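PDB 5EPF: peroxiredoxin from Mycobacterium tuberculosis, which reduces hydrogen peroxide and organic hydroperoxides to water and alcohols by thiol chemistry, protecting the cell against oxidative stress. Local coordinates for residues T14-F18 / R28-V32; V39-F43 / E55-F59. All coordinates share one frame; numbering follows the deposited sequence.

From the N terminus, the chain passes loop 14-18 and strand 19-21 and returns along strand 27-29; 28-32, at its end and the start of helix 30-33, meets 14-18, so that interaction 1 closes the base of a β-hairpin. The chain then runs from helix 30-33 into strand 39-43, in the middle of the five-stranded sheet, and on through a connecting loop to helix 50-61; interaction 2 closes this second excursion. The two closures follow one another in series, with neither nesting nor crossing, and their centres are about 17 Å apart. They touch on the sheet face turned away from helix 50-61: Phe18 CZ lies 4.0 Å from Leu41 CD2.

Interaction 1: residues T14-F18 / R28-V32; sequences TVADF and RRLSV
Phe18 and Leu30 join just beyond the ends of a β-hairpin, formed by strands 19-21 and 27-29, that precedes the thioredoxin-like core of this peroxiredoxin. The backbone bond from Leu30 N to Phe18 O, 2.9 Å and nearly straight at 164°, continues the antiparallel pairing to the first residue of helix 30-33. Arg29 CA adds a CH...O contact to the same carbonyl oxygen.

Side-chain hydrogen bonds come from Asp17, whose carboxylate uses both oxygens on Ser31. Asp17 OD1 accepts Ser31 N at 2.9 Å, met from above the carboxylate plane. Ser31 OG donates to Asp17 OD2 at 2.7 Å, on the syn side but about 31° out of plane. Asp17 thus sits by the N-terminal turn of helix 30-33, where the helix end would probably favour its negative charge. Asp17 OD1 also accepts a weak bond from Phe18 N. The methylenes CG and CD of Arg29 run beside the carboxylate, while its guanidinium group is turned to a salt bridge with Glu19.

Apolar packing fills the inner side. Leu30 CB lies over one face of the Phe18 ring as a CH-pi contact, 4.1 Å from the centroid, and Val105 and Leu98 also touch Phe18. With Leu30 CG anti to its N (chi1 179°), the branch reaches Val15 of the other segment: Leu30 CD2 meets Val15 CG1 at 3.8 Å, the two side chains crossing at about a right angle.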
ATOM      1  N   THR A  14     -15.077  -6.280   2.452  1.00 11.99           N
ATOM      2  CA  THR A  14     -14.803  -6.278   1.019  1.00 12.74           C
ATOM      3  C   THR A  14     -14.441  -4.855   0.608  1.00 13.34           C
ATOM      4  O   THR A  14     -15.198  -3.914   0.877  1.00 14.33           O
ATOM      5  CB  THR A  14     -16.033  -6.730   0.224  1.00 14.41           C
ATOM      6  OG1 THR A  14     -16.382  -8.062   0.601  1.00 15.95           O
ATOM      7  CG2 THR A  14     -15.754  -6.719  -1.268  1.00 15.97           C
ATOM      8  N   VAL A  15     -13.289  -4.706  -0.045  1.00 12.75           N
ATOM      9  CA  VAL A  15     -12.821  -3.414  -0.544  1.00 13.62           C
ATOM     10  C   VAL A  15     -13.474  -3.118  -1.882  1.00 13.27           C
ATOM     11  O   VAL A  15     -13.504  -3.975  -2.759  1.00 14.84           O
ATOM     12  CB  VAL A  15     -11.287  -3.465  -0.712  1.00 15.97           C
ATOM     13  CG1 VAL A  15     -10.754  -2.185  -1.351  1.00 18.06           C
ATOM     14  CG2 VAL A  15     -10.618  -3.795   0.623  1.00 17.38           C
ATOM     15  N   ALA A  16     -13.949  -1.891  -2.072  1.00 13.55           N
ATOM     16  CA  ALA A  16     -14.401  -1.476  -3.394  1.00 13.56           C
ATOM     17  C   ALA A  16     -13.211  -1.309  -4.344  1.00 12.45           C
ATOM     18  O   ALA A  16     -12.115  -0.915  -3.937  1.00 12.65           O
ATOM     19  CB  ALA A  16     -15.161  -0.156  -3.285  1.00 15.42           C
ATOM     20  N   ASP A  17     -13.412  -1.655  -5.612  1.00 12.11           N
ATOM     21  CA  ASP A  17     -12.383  -1.439  -6.622  1.00 11.44           C
ATOM     22  C   ASP A  17     -12.119   0.056  -6.756  1.00 11.23           C
ATOM     23  O   ASP A  17     -12.980   0.884  -6.467  1.00 12.92           O
ATOM     24  CB  ASP A  17     -12.867  -2.050  -7.947  1.00 11.64           C
ATOM     25  CG  ASP A  17     -11.745  -2.324  -8.925  1.00 10.54           C
ATOM     26  OD1 ASP A  17     -10.553  -2.218  -8.558  1.00 10.78           O
ATOM     27  OD2 ASP A  17     -12.060  -2.665 -10.089  1.00 12.06           O
ATOM     28  N   PHE A  18     -10.906   0.400  -7.179  1.00  9.73           N
ATOM     29  CA  PHE A  18     -10.532   1.799  -7.375  1.00  9.43           C
ATOM     30  C   PHE A  18      -9.446   1.873  -8.434  1.00  9.44           C
ATOM     31  O   PHE A  18      -8.790   0.875  -8.744  1.00  9.43           O
ATOM     32  CB  PHE A  18     -10.051   2.484  -6.072  1.00  9.57           C
ATOM     33  CG  PHE A  18      -8.755   1.916  -5.512  1.00  9.21           C
ATOM     34  CD1 PHE A  18      -7.526   2.342  -6.001  1.00 10.24           C
ATOM     35  CD2 PHE A  18      -8.764   0.970  -4.497  1.00  9.59           C
ATOM     36  CE1 PHE A  18      -6.336   1.823  -5.484  1.00 11.52           C
ATOM     37  CE2 PHE A  18      -7.578   0.470  -3.976  1.00  9.63           C
ATOM     38  CZ  PHE A  18      -6.366   0.888  -4.470  1.00 11.45           C
ATOM     39  N   ARG A  28      -3.834   2.638 -12.724  1.00 10.75           N
ATOM     40  CA  ARG A  28      -3.807   1.267 -12.251  1.00 10.03           C
ATOM     41  C   ARG A  28      -5.098   0.999 -11.488  1.00 10.74           C
ATOM     42  O   ARG A  28      -5.618   1.878 -10.790  1.00 13.92           O
ATOM     43  CB  ARG A  28      -2.630   1.047 -11.310  1.00  9.69           C
ATOM     44  CG  ARG A  28      -1.270   1.479 -11.882  1.00  9.90           C
ATOM     45  CD  ARG A  28      -0.917   0.742 -13.167  1.00 10.78           C
ATOM     46  NE  ARG A  28      -0.590  -0.671 -12.972  1.00  9.85           N
ATOM     47  CZ  ARG A  28       0.605  -1.137 -12.625  1.00 10.01           C
ATOM     48  NH1 ARG A  28       1.616  -0.301 -12.410  1.00 10.60           N
ATOM     49  NH2 ARG A  28       0.787  -2.445 -12.489  1.00 10.85           N
ATOM     50  N   ARG A  29      -5.601  -0.220 -11.592  1.00 10.06           N
ATOM     51  CA  ARG A  29      -6.893  -0.580 -11.020  1.00 10.40           C
ATOM     52  C   ARG A  29      -6.696  -1.735 -10.050  1.00  9.26           C
ATOM     53  O   ARG A  29      -6.029  -2.722 -10.387  1.00  9.77           O
ATOM     54  CB  ARG A  29      -7.854  -0.984 -12.138  1.00 12.31           C
ATOM     55  CG  ARG A  29      -9.284  -1.247 -11.688  1.00 15.86           C
ATOM     56  CD  ARG A  29     -10.216  -1.590 -12.870  1.00 18.94           C
ATOM     57  NE  ARG A  29      -9.984  -0.692 -14.003  1.00 22.00           N
ATOM     58  CZ  ARG A  29      -9.793  -1.071 -15.267  1.00 24.91           C
ATOM     59  NH1 ARG A  29      -9.852  -2.354 -15.616  1.00 25.85           N
ATOM     60  NH2 ARG A  29      -9.574  -0.153 -16.195  1.00 26.64           N
ATOM     61  N   LEU A  30      -7.281  -1.623  -8.848  1.00  9.32           N
ATOM     62  CA  LEU A  30      -7.096  -2.674  -7.843  1.00  9.55           C
ATOM     63  C   LEU A  30      -7.428  -4.057  -8.393  1.00  9.07           C
ATOM     64  O   LEU A  30      -6.665  -5.006  -8.193  1.00  9.49           O
ATOM     65  CB  LEU A  30      -7.912  -2.368  -6.585  1.00  9.27           C
ATOM     66  CG  LEU A  30      -7.782  -3.442  -5.494  1.00 10.17           C
ATOM     67  CD1 LEU A  30      -6.361  -3.543  -4.935  1.00 11.52           C
ATOM     68  CD2 LEU A  30      -8.787  -3.221  -4.380  1.00 10.95           C
ATOM     69  N   SER A  31      -8.560  -4.190  -9.084  1.00  9.65           N
ATOM     70  CA  SER A  31      -8.963  -5.505  -9.587  1.00 11.51           C
ATOM     71  C   SER A  31      -7.961  -6.072 -10.601  1.00 12.40           C
ATOM     72  O   SER A  31      -7.789  -7.297 -10.687  1.00 14.16           O
ATOM     73  CB  SER A  31     -10.365  -5.415 -10.179  1.00 13.34           C
ATOM     74  OG  SER A  31     -10.397  -4.453 -11.221  1.00 14.72           O
ATOM     75  N   VAL A  32      -7.277  -5.214 -11.355  1.00 12.01           N
ATOM     76  CA  VAL A  32      -6.239  -5.689 -12.263  1.00 12.43           C
ATOM     77  C   VAL A  32      -4.948  -5.970 -11.499  1.00 10.77           C
ATOM     78  O   VAL A  32      -4.244  -6.951 -11.791  1.00 11.18           O
ATOM     79  CB  VAL A  32      -6.029  -4.717 -13.440  1.00 13.46           C
ATOM     80  CG1 VAL A  32      -4.928  -5.224 -14.350  1.00 14.89           C
ATOM     81  CG2 VAL A  32      -7.333  -4.505 -14.202  1.00 14.99           C
TER

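Interaction 2: residues V39-F43 / E55-F59; sequences VVLFF and EACHF
Phe42 and Phe59 form an offset stack between strand 39-43, in the middle of the mixed sheet, and helix 50-61, which packs across one face of it and carries the peroxidatic Cys52. This is the strand-loop-helix unit of the thioredoxin fold. The segments 39-43 and 55-59 run nearly antiparallel (163°), their axes 10.9 Å apart at closest approach, a gap that the two rings span.

The tight part is this ring pair. The planes are only 10° apart and the centroids 4.1 Å from each other, with Phe59 CD2 over the centre of the Phe42 ring and Phe42 CD2 nearer the rim of its partner. The closest atoms, Phe42 CG and Phe59 CE2, are 3.5 Å apart. Phe42 CG stands between its backbone N and carbonyl carbon (chi1 69°), which sends the ring out toward the helix, its face against that of Phe59. Smaller groups flank the pair: Val40 CG1 reaches Phe59 CE1 at 3.7 Å, and Ala56 CB comes obliquely on Phe42 CE1 at 3.9 Å. Ala149 of helix 145-158 touches Phe59 as well.

The other side, beside Glu55, is looser and holds a water. The extended Glu55 side chain runs past Phe42 in the opposite direction, and its OE2 lies in plane at the edge of the Phe59 ring. A water bridges strand and helix, donating to Phe43 O (2.7 Å) and to Glu55 OE2 (2.6 Å). OE1 forms a salt bridge with Arg124. The rings fill the space between strand and helix, whereas the directional link passes through a water and a carboxylate whose side chain lies about 5 Å from that of Cys52. Matched by Arg124 and the water, this buried carboxylate is probably favoured in its charged form.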
ATOM      1  N   VAL A  39      -2.871  -8.470  -2.993  1.00  7.75           N
ATOM      2  CA  VAL A  39      -2.120  -7.212  -2.990  1.00  7.67           C
ATOM      3  C   VAL A  39      -1.934  -6.765  -1.543  1.00  6.83           C
ATOM      4  O   VAL A  39      -2.901  -6.700  -0.774  1.00  7.69           O
ATOM      5  CB  VAL A  39      -2.867  -6.115  -3.780  1.00  8.93           C
ATOM      6  CG1 VAL A  39      -2.311  -4.732  -3.443  1.00 10.18           C
ATOM      7  CG2 VAL A  39      -2.801  -6.377  -5.308  1.00 10.55           C
ATOM      8  N   VAL A  40      -0.711  -6.406  -1.181  1.00  6.73           N
ATOM      9  CA  VAL A  40      -0.430  -5.762   0.095  1.00  6.14           C
ATOM     10  C   VAL A  40      -0.358  -4.262  -0.192  1.00  6.12           C
ATOM     11  O   VAL A  40       0.617  -3.772  -0.785  1.00  6.82           O
ATOM     12  CB  VAL A  40       0.867  -6.287   0.720  1.00  6.68           C
ATOM     13  CG1 VAL A  40       1.087  -5.619   2.079  1.00  8.04           C
ATOM     14  CG2 VAL A  40       0.817  -7.794   0.865  1.00  8.89           C
ATOM     15  N   LEU A  41      -1.414  -3.539   0.203  1.00  5.98           N
ATOM     16  CA  LEU A  41      -1.593  -2.120  -0.106  1.00  5.41           C
ATOM     17  C   LEU A  41      -1.174  -1.341   1.136  1.00  5.19           C
ATOM     18  O   LEU A  41      -1.855  -1.399   2.165  1.00  6.30           O
ATOM     19  CB  LEU A  41      -3.060  -1.828  -0.451  1.00  6.32           C
ATOM     20  CG  LEU A  41      -3.375  -0.389  -0.869  1.00  6.56           C
ATOM     21  CD1 LEU A  41      -2.670  -0.033  -2.189  1.00  7.97           C
ATOM     22  CD2 LEU A  41      -4.890  -0.194  -0.970  1.00  8.72           C
ATOM     23  N   PHE A  42      -0.031  -0.663   1.070  1.00  5.79           N
ATOM     24  CA  PHE A  42       0.530  -0.017   2.247  1.00  5.49           C
ATOM     25  C   PHE A  42       0.447   1.497   2.099  1.00  5.61           C
ATOM     26  O   PHE A  42       1.120   2.084   1.241  1.00  6.39           O
ATOM     27  CB  PHE A  42       1.918  -0.551   2.640  1.00  6.44           C
ATOM     28  CG  PHE A  42       3.079  -0.228   1.695  1.00  6.94           C
ATOM     29  CD1 PHE A  42       3.932   0.845   1.961  1.00  7.26           C
ATOM     30  CD2 PHE A  42       3.390  -1.060   0.625  1.00  6.96           C
ATOM     31  CE1 PHE A  42       5.026   1.112   1.146  1.00  8.01           C
ATOM     32  CE2 PHE A  42       4.494  -0.790  -0.203  1.00  7.31           C
ATOM     33  CZ  PHE A  42       5.308   0.283   0.079  1.00  8.03           C
ATOM     34  N   PHE A  43      -0.398   2.117   2.929  1.00  6.22           N
ATOM     35  CA  PHE A  43      -0.535   3.570   2.976  1.00  6.46           C
ATOM     36  C   PHE A  43       0.577   4.125   3.858  1.00  6.85           C
ATOM     37  O   PHE A  43       0.745   3.704   5.012  1.00  7.08           O
ATOM     38  CB  PHE A  43      -1.867   3.952   3.621  1.00  7.44           C
ATOM     39  CG  PHE A  43      -3.068   3.799   2.735  1.00  7.57           C
ATOM     40  CD1 PHE A  43      -3.565   4.869   2.004  1.00  8.02           C
ATOM     41  CD2 PHE A  43      -3.738   2.584   2.680  1.00  7.61           C
ATOM     42  CE1 PHE A  43      -4.702   4.714   1.197  1.00  9.01           C
ATOM     43  CE2 PHE A  43      -4.874   2.419   1.909  1.00  8.86           C
ATOM     44  CZ  PHE A  43      -5.358   3.488   1.161  1.00  9.08           C
ATOM     45  N   GLU A  55      10.094   1.663   5.836  1.00  8.07           N
ATOM     46  CA  GLU A  55       8.990   0.745   5.568  1.00  7.99           C
ATOM     47  C   GLU A  55       9.009   0.264   4.119  1.00  7.51           C
ATOM     48  O   GLU A  55       8.912  -0.943   3.851  1.00  7.83           O
ATOM     49  CB  GLU A  55       7.662   1.441   5.881  1.00  7.71           C
ATOM     50  CG  GLU A  55       6.487   0.524   5.622  1.00  7.68           C
ATOM     51  CD  GLU A  55       5.128   1.166   5.730  1.00  7.59           C
ATOM     52  OE1 GLU A  55       5.006   2.377   5.984  1.00  9.24           O
ATOM     53  OE2 GLU A  55       4.133   0.420   5.530  1.00  7.80           O
ATOM     54  N   ALA A  56       9.147   1.201   3.175  1.00  7.28           N
ATOM     55  CA  ALA A  56       9.058   0.865   1.762  1.00  7.57           C
ATOM     56  C   ALA A  56      10.296   0.116   1.285  1.00  7.21           C
ATOM     57  O   ALA A  56      10.192  -0.755   0.413  1.00  7.28           O
ATOM     58  CB  ALA A  56       8.831   2.144   0.954  1.00  7.51           C
ATOM     59  N   CYS A  57      11.472   0.428   1.837  1.00  7.66           N
ATOM     60  CA  CYS A  57      12.662  -0.340   1.486  1.00  8.32           C
ATOM     61  C   CYS A  57      12.601  -1.761   2.035  1.00  8.17           C
ATOM     62  O   CYS A  57      13.176  -2.678   1.435  1.00  9.53           O
ATOM     63  CB  CYS A  57      13.925   0.375   1.966  1.00  9.70           C
ATOM     64  SG  CYS A  57      14.344   1.827   0.967  1.00 10.55           S
ATOM     65  N   HIS A  58      11.930  -1.967   3.174  1.00  8.70           N
ATOM     66  CA  HIS A  58      11.746  -3.328   3.667  1.00  8.76           C
ATOM     67  C   HIS A  58      10.837  -4.119   2.732  1.00  7.78           C
ATOM     68  O   HIS A  58      11.142  -5.272   2.401  1.00  8.80           O
ATOM     69  CB  HIS A  58      11.228  -3.293   5.107  1.00  9.38           C
ATOM     70  CG  HIS A  58      11.285  -4.617   5.804  1.00  8.61           C
ATOM     71  ND1 HIS A  58      12.426  -5.384   5.865  1.00 10.30           N
ATOM     72  CD2 HIS A  58      10.334  -5.309   6.478  1.00  9.46           C
ATOM     73  CE1 HIS A  58      12.181  -6.485   6.554  1.00 10.44           C
ATOM     74  NE2 HIS A  58      10.917  -6.466   6.933  1.00 10.43           N
ATOM     75  N   PHE A  59       9.755  -3.496   2.239  1.00  7.46           N
ATOM     76  CA  PHE A  59       8.957  -4.125   1.186  1.00  7.31           C
ATOM     77  C   PHE A  59       9.803  -4.439  -0.041  1.00  7.86           C
ATOM     78  O   PHE A  59       9.696  -5.534  -0.611  1.00  8.43           O
ATOM     79  CB  PHE A  59       7.784  -3.236   0.785  1.00  7.18           C
ATOM     80  CG  PHE A  59       6.559  -3.409   1.651  1.00  7.29           C
ATOM     81  CD1 PHE A  59       5.771  -4.548   1.546  1.00  7.94           C
ATOM     82  CD2 PHE A  59       6.183  -2.432   2.571  1.00  6.94           C
ATOM     83  CE1 PHE A  59       4.639  -4.708   2.339  1.00  7.88           C
ATOM     84  CE2 PHE A  59       5.056  -2.586   3.371  1.00  7.19           C
ATOM     85  CZ  PHE A  59       4.280  -3.744   3.249  1.00  7.22           C
TER
HETATM   86  O   HOH W   1       1.686   1.265   5.725  1.00  7.68           O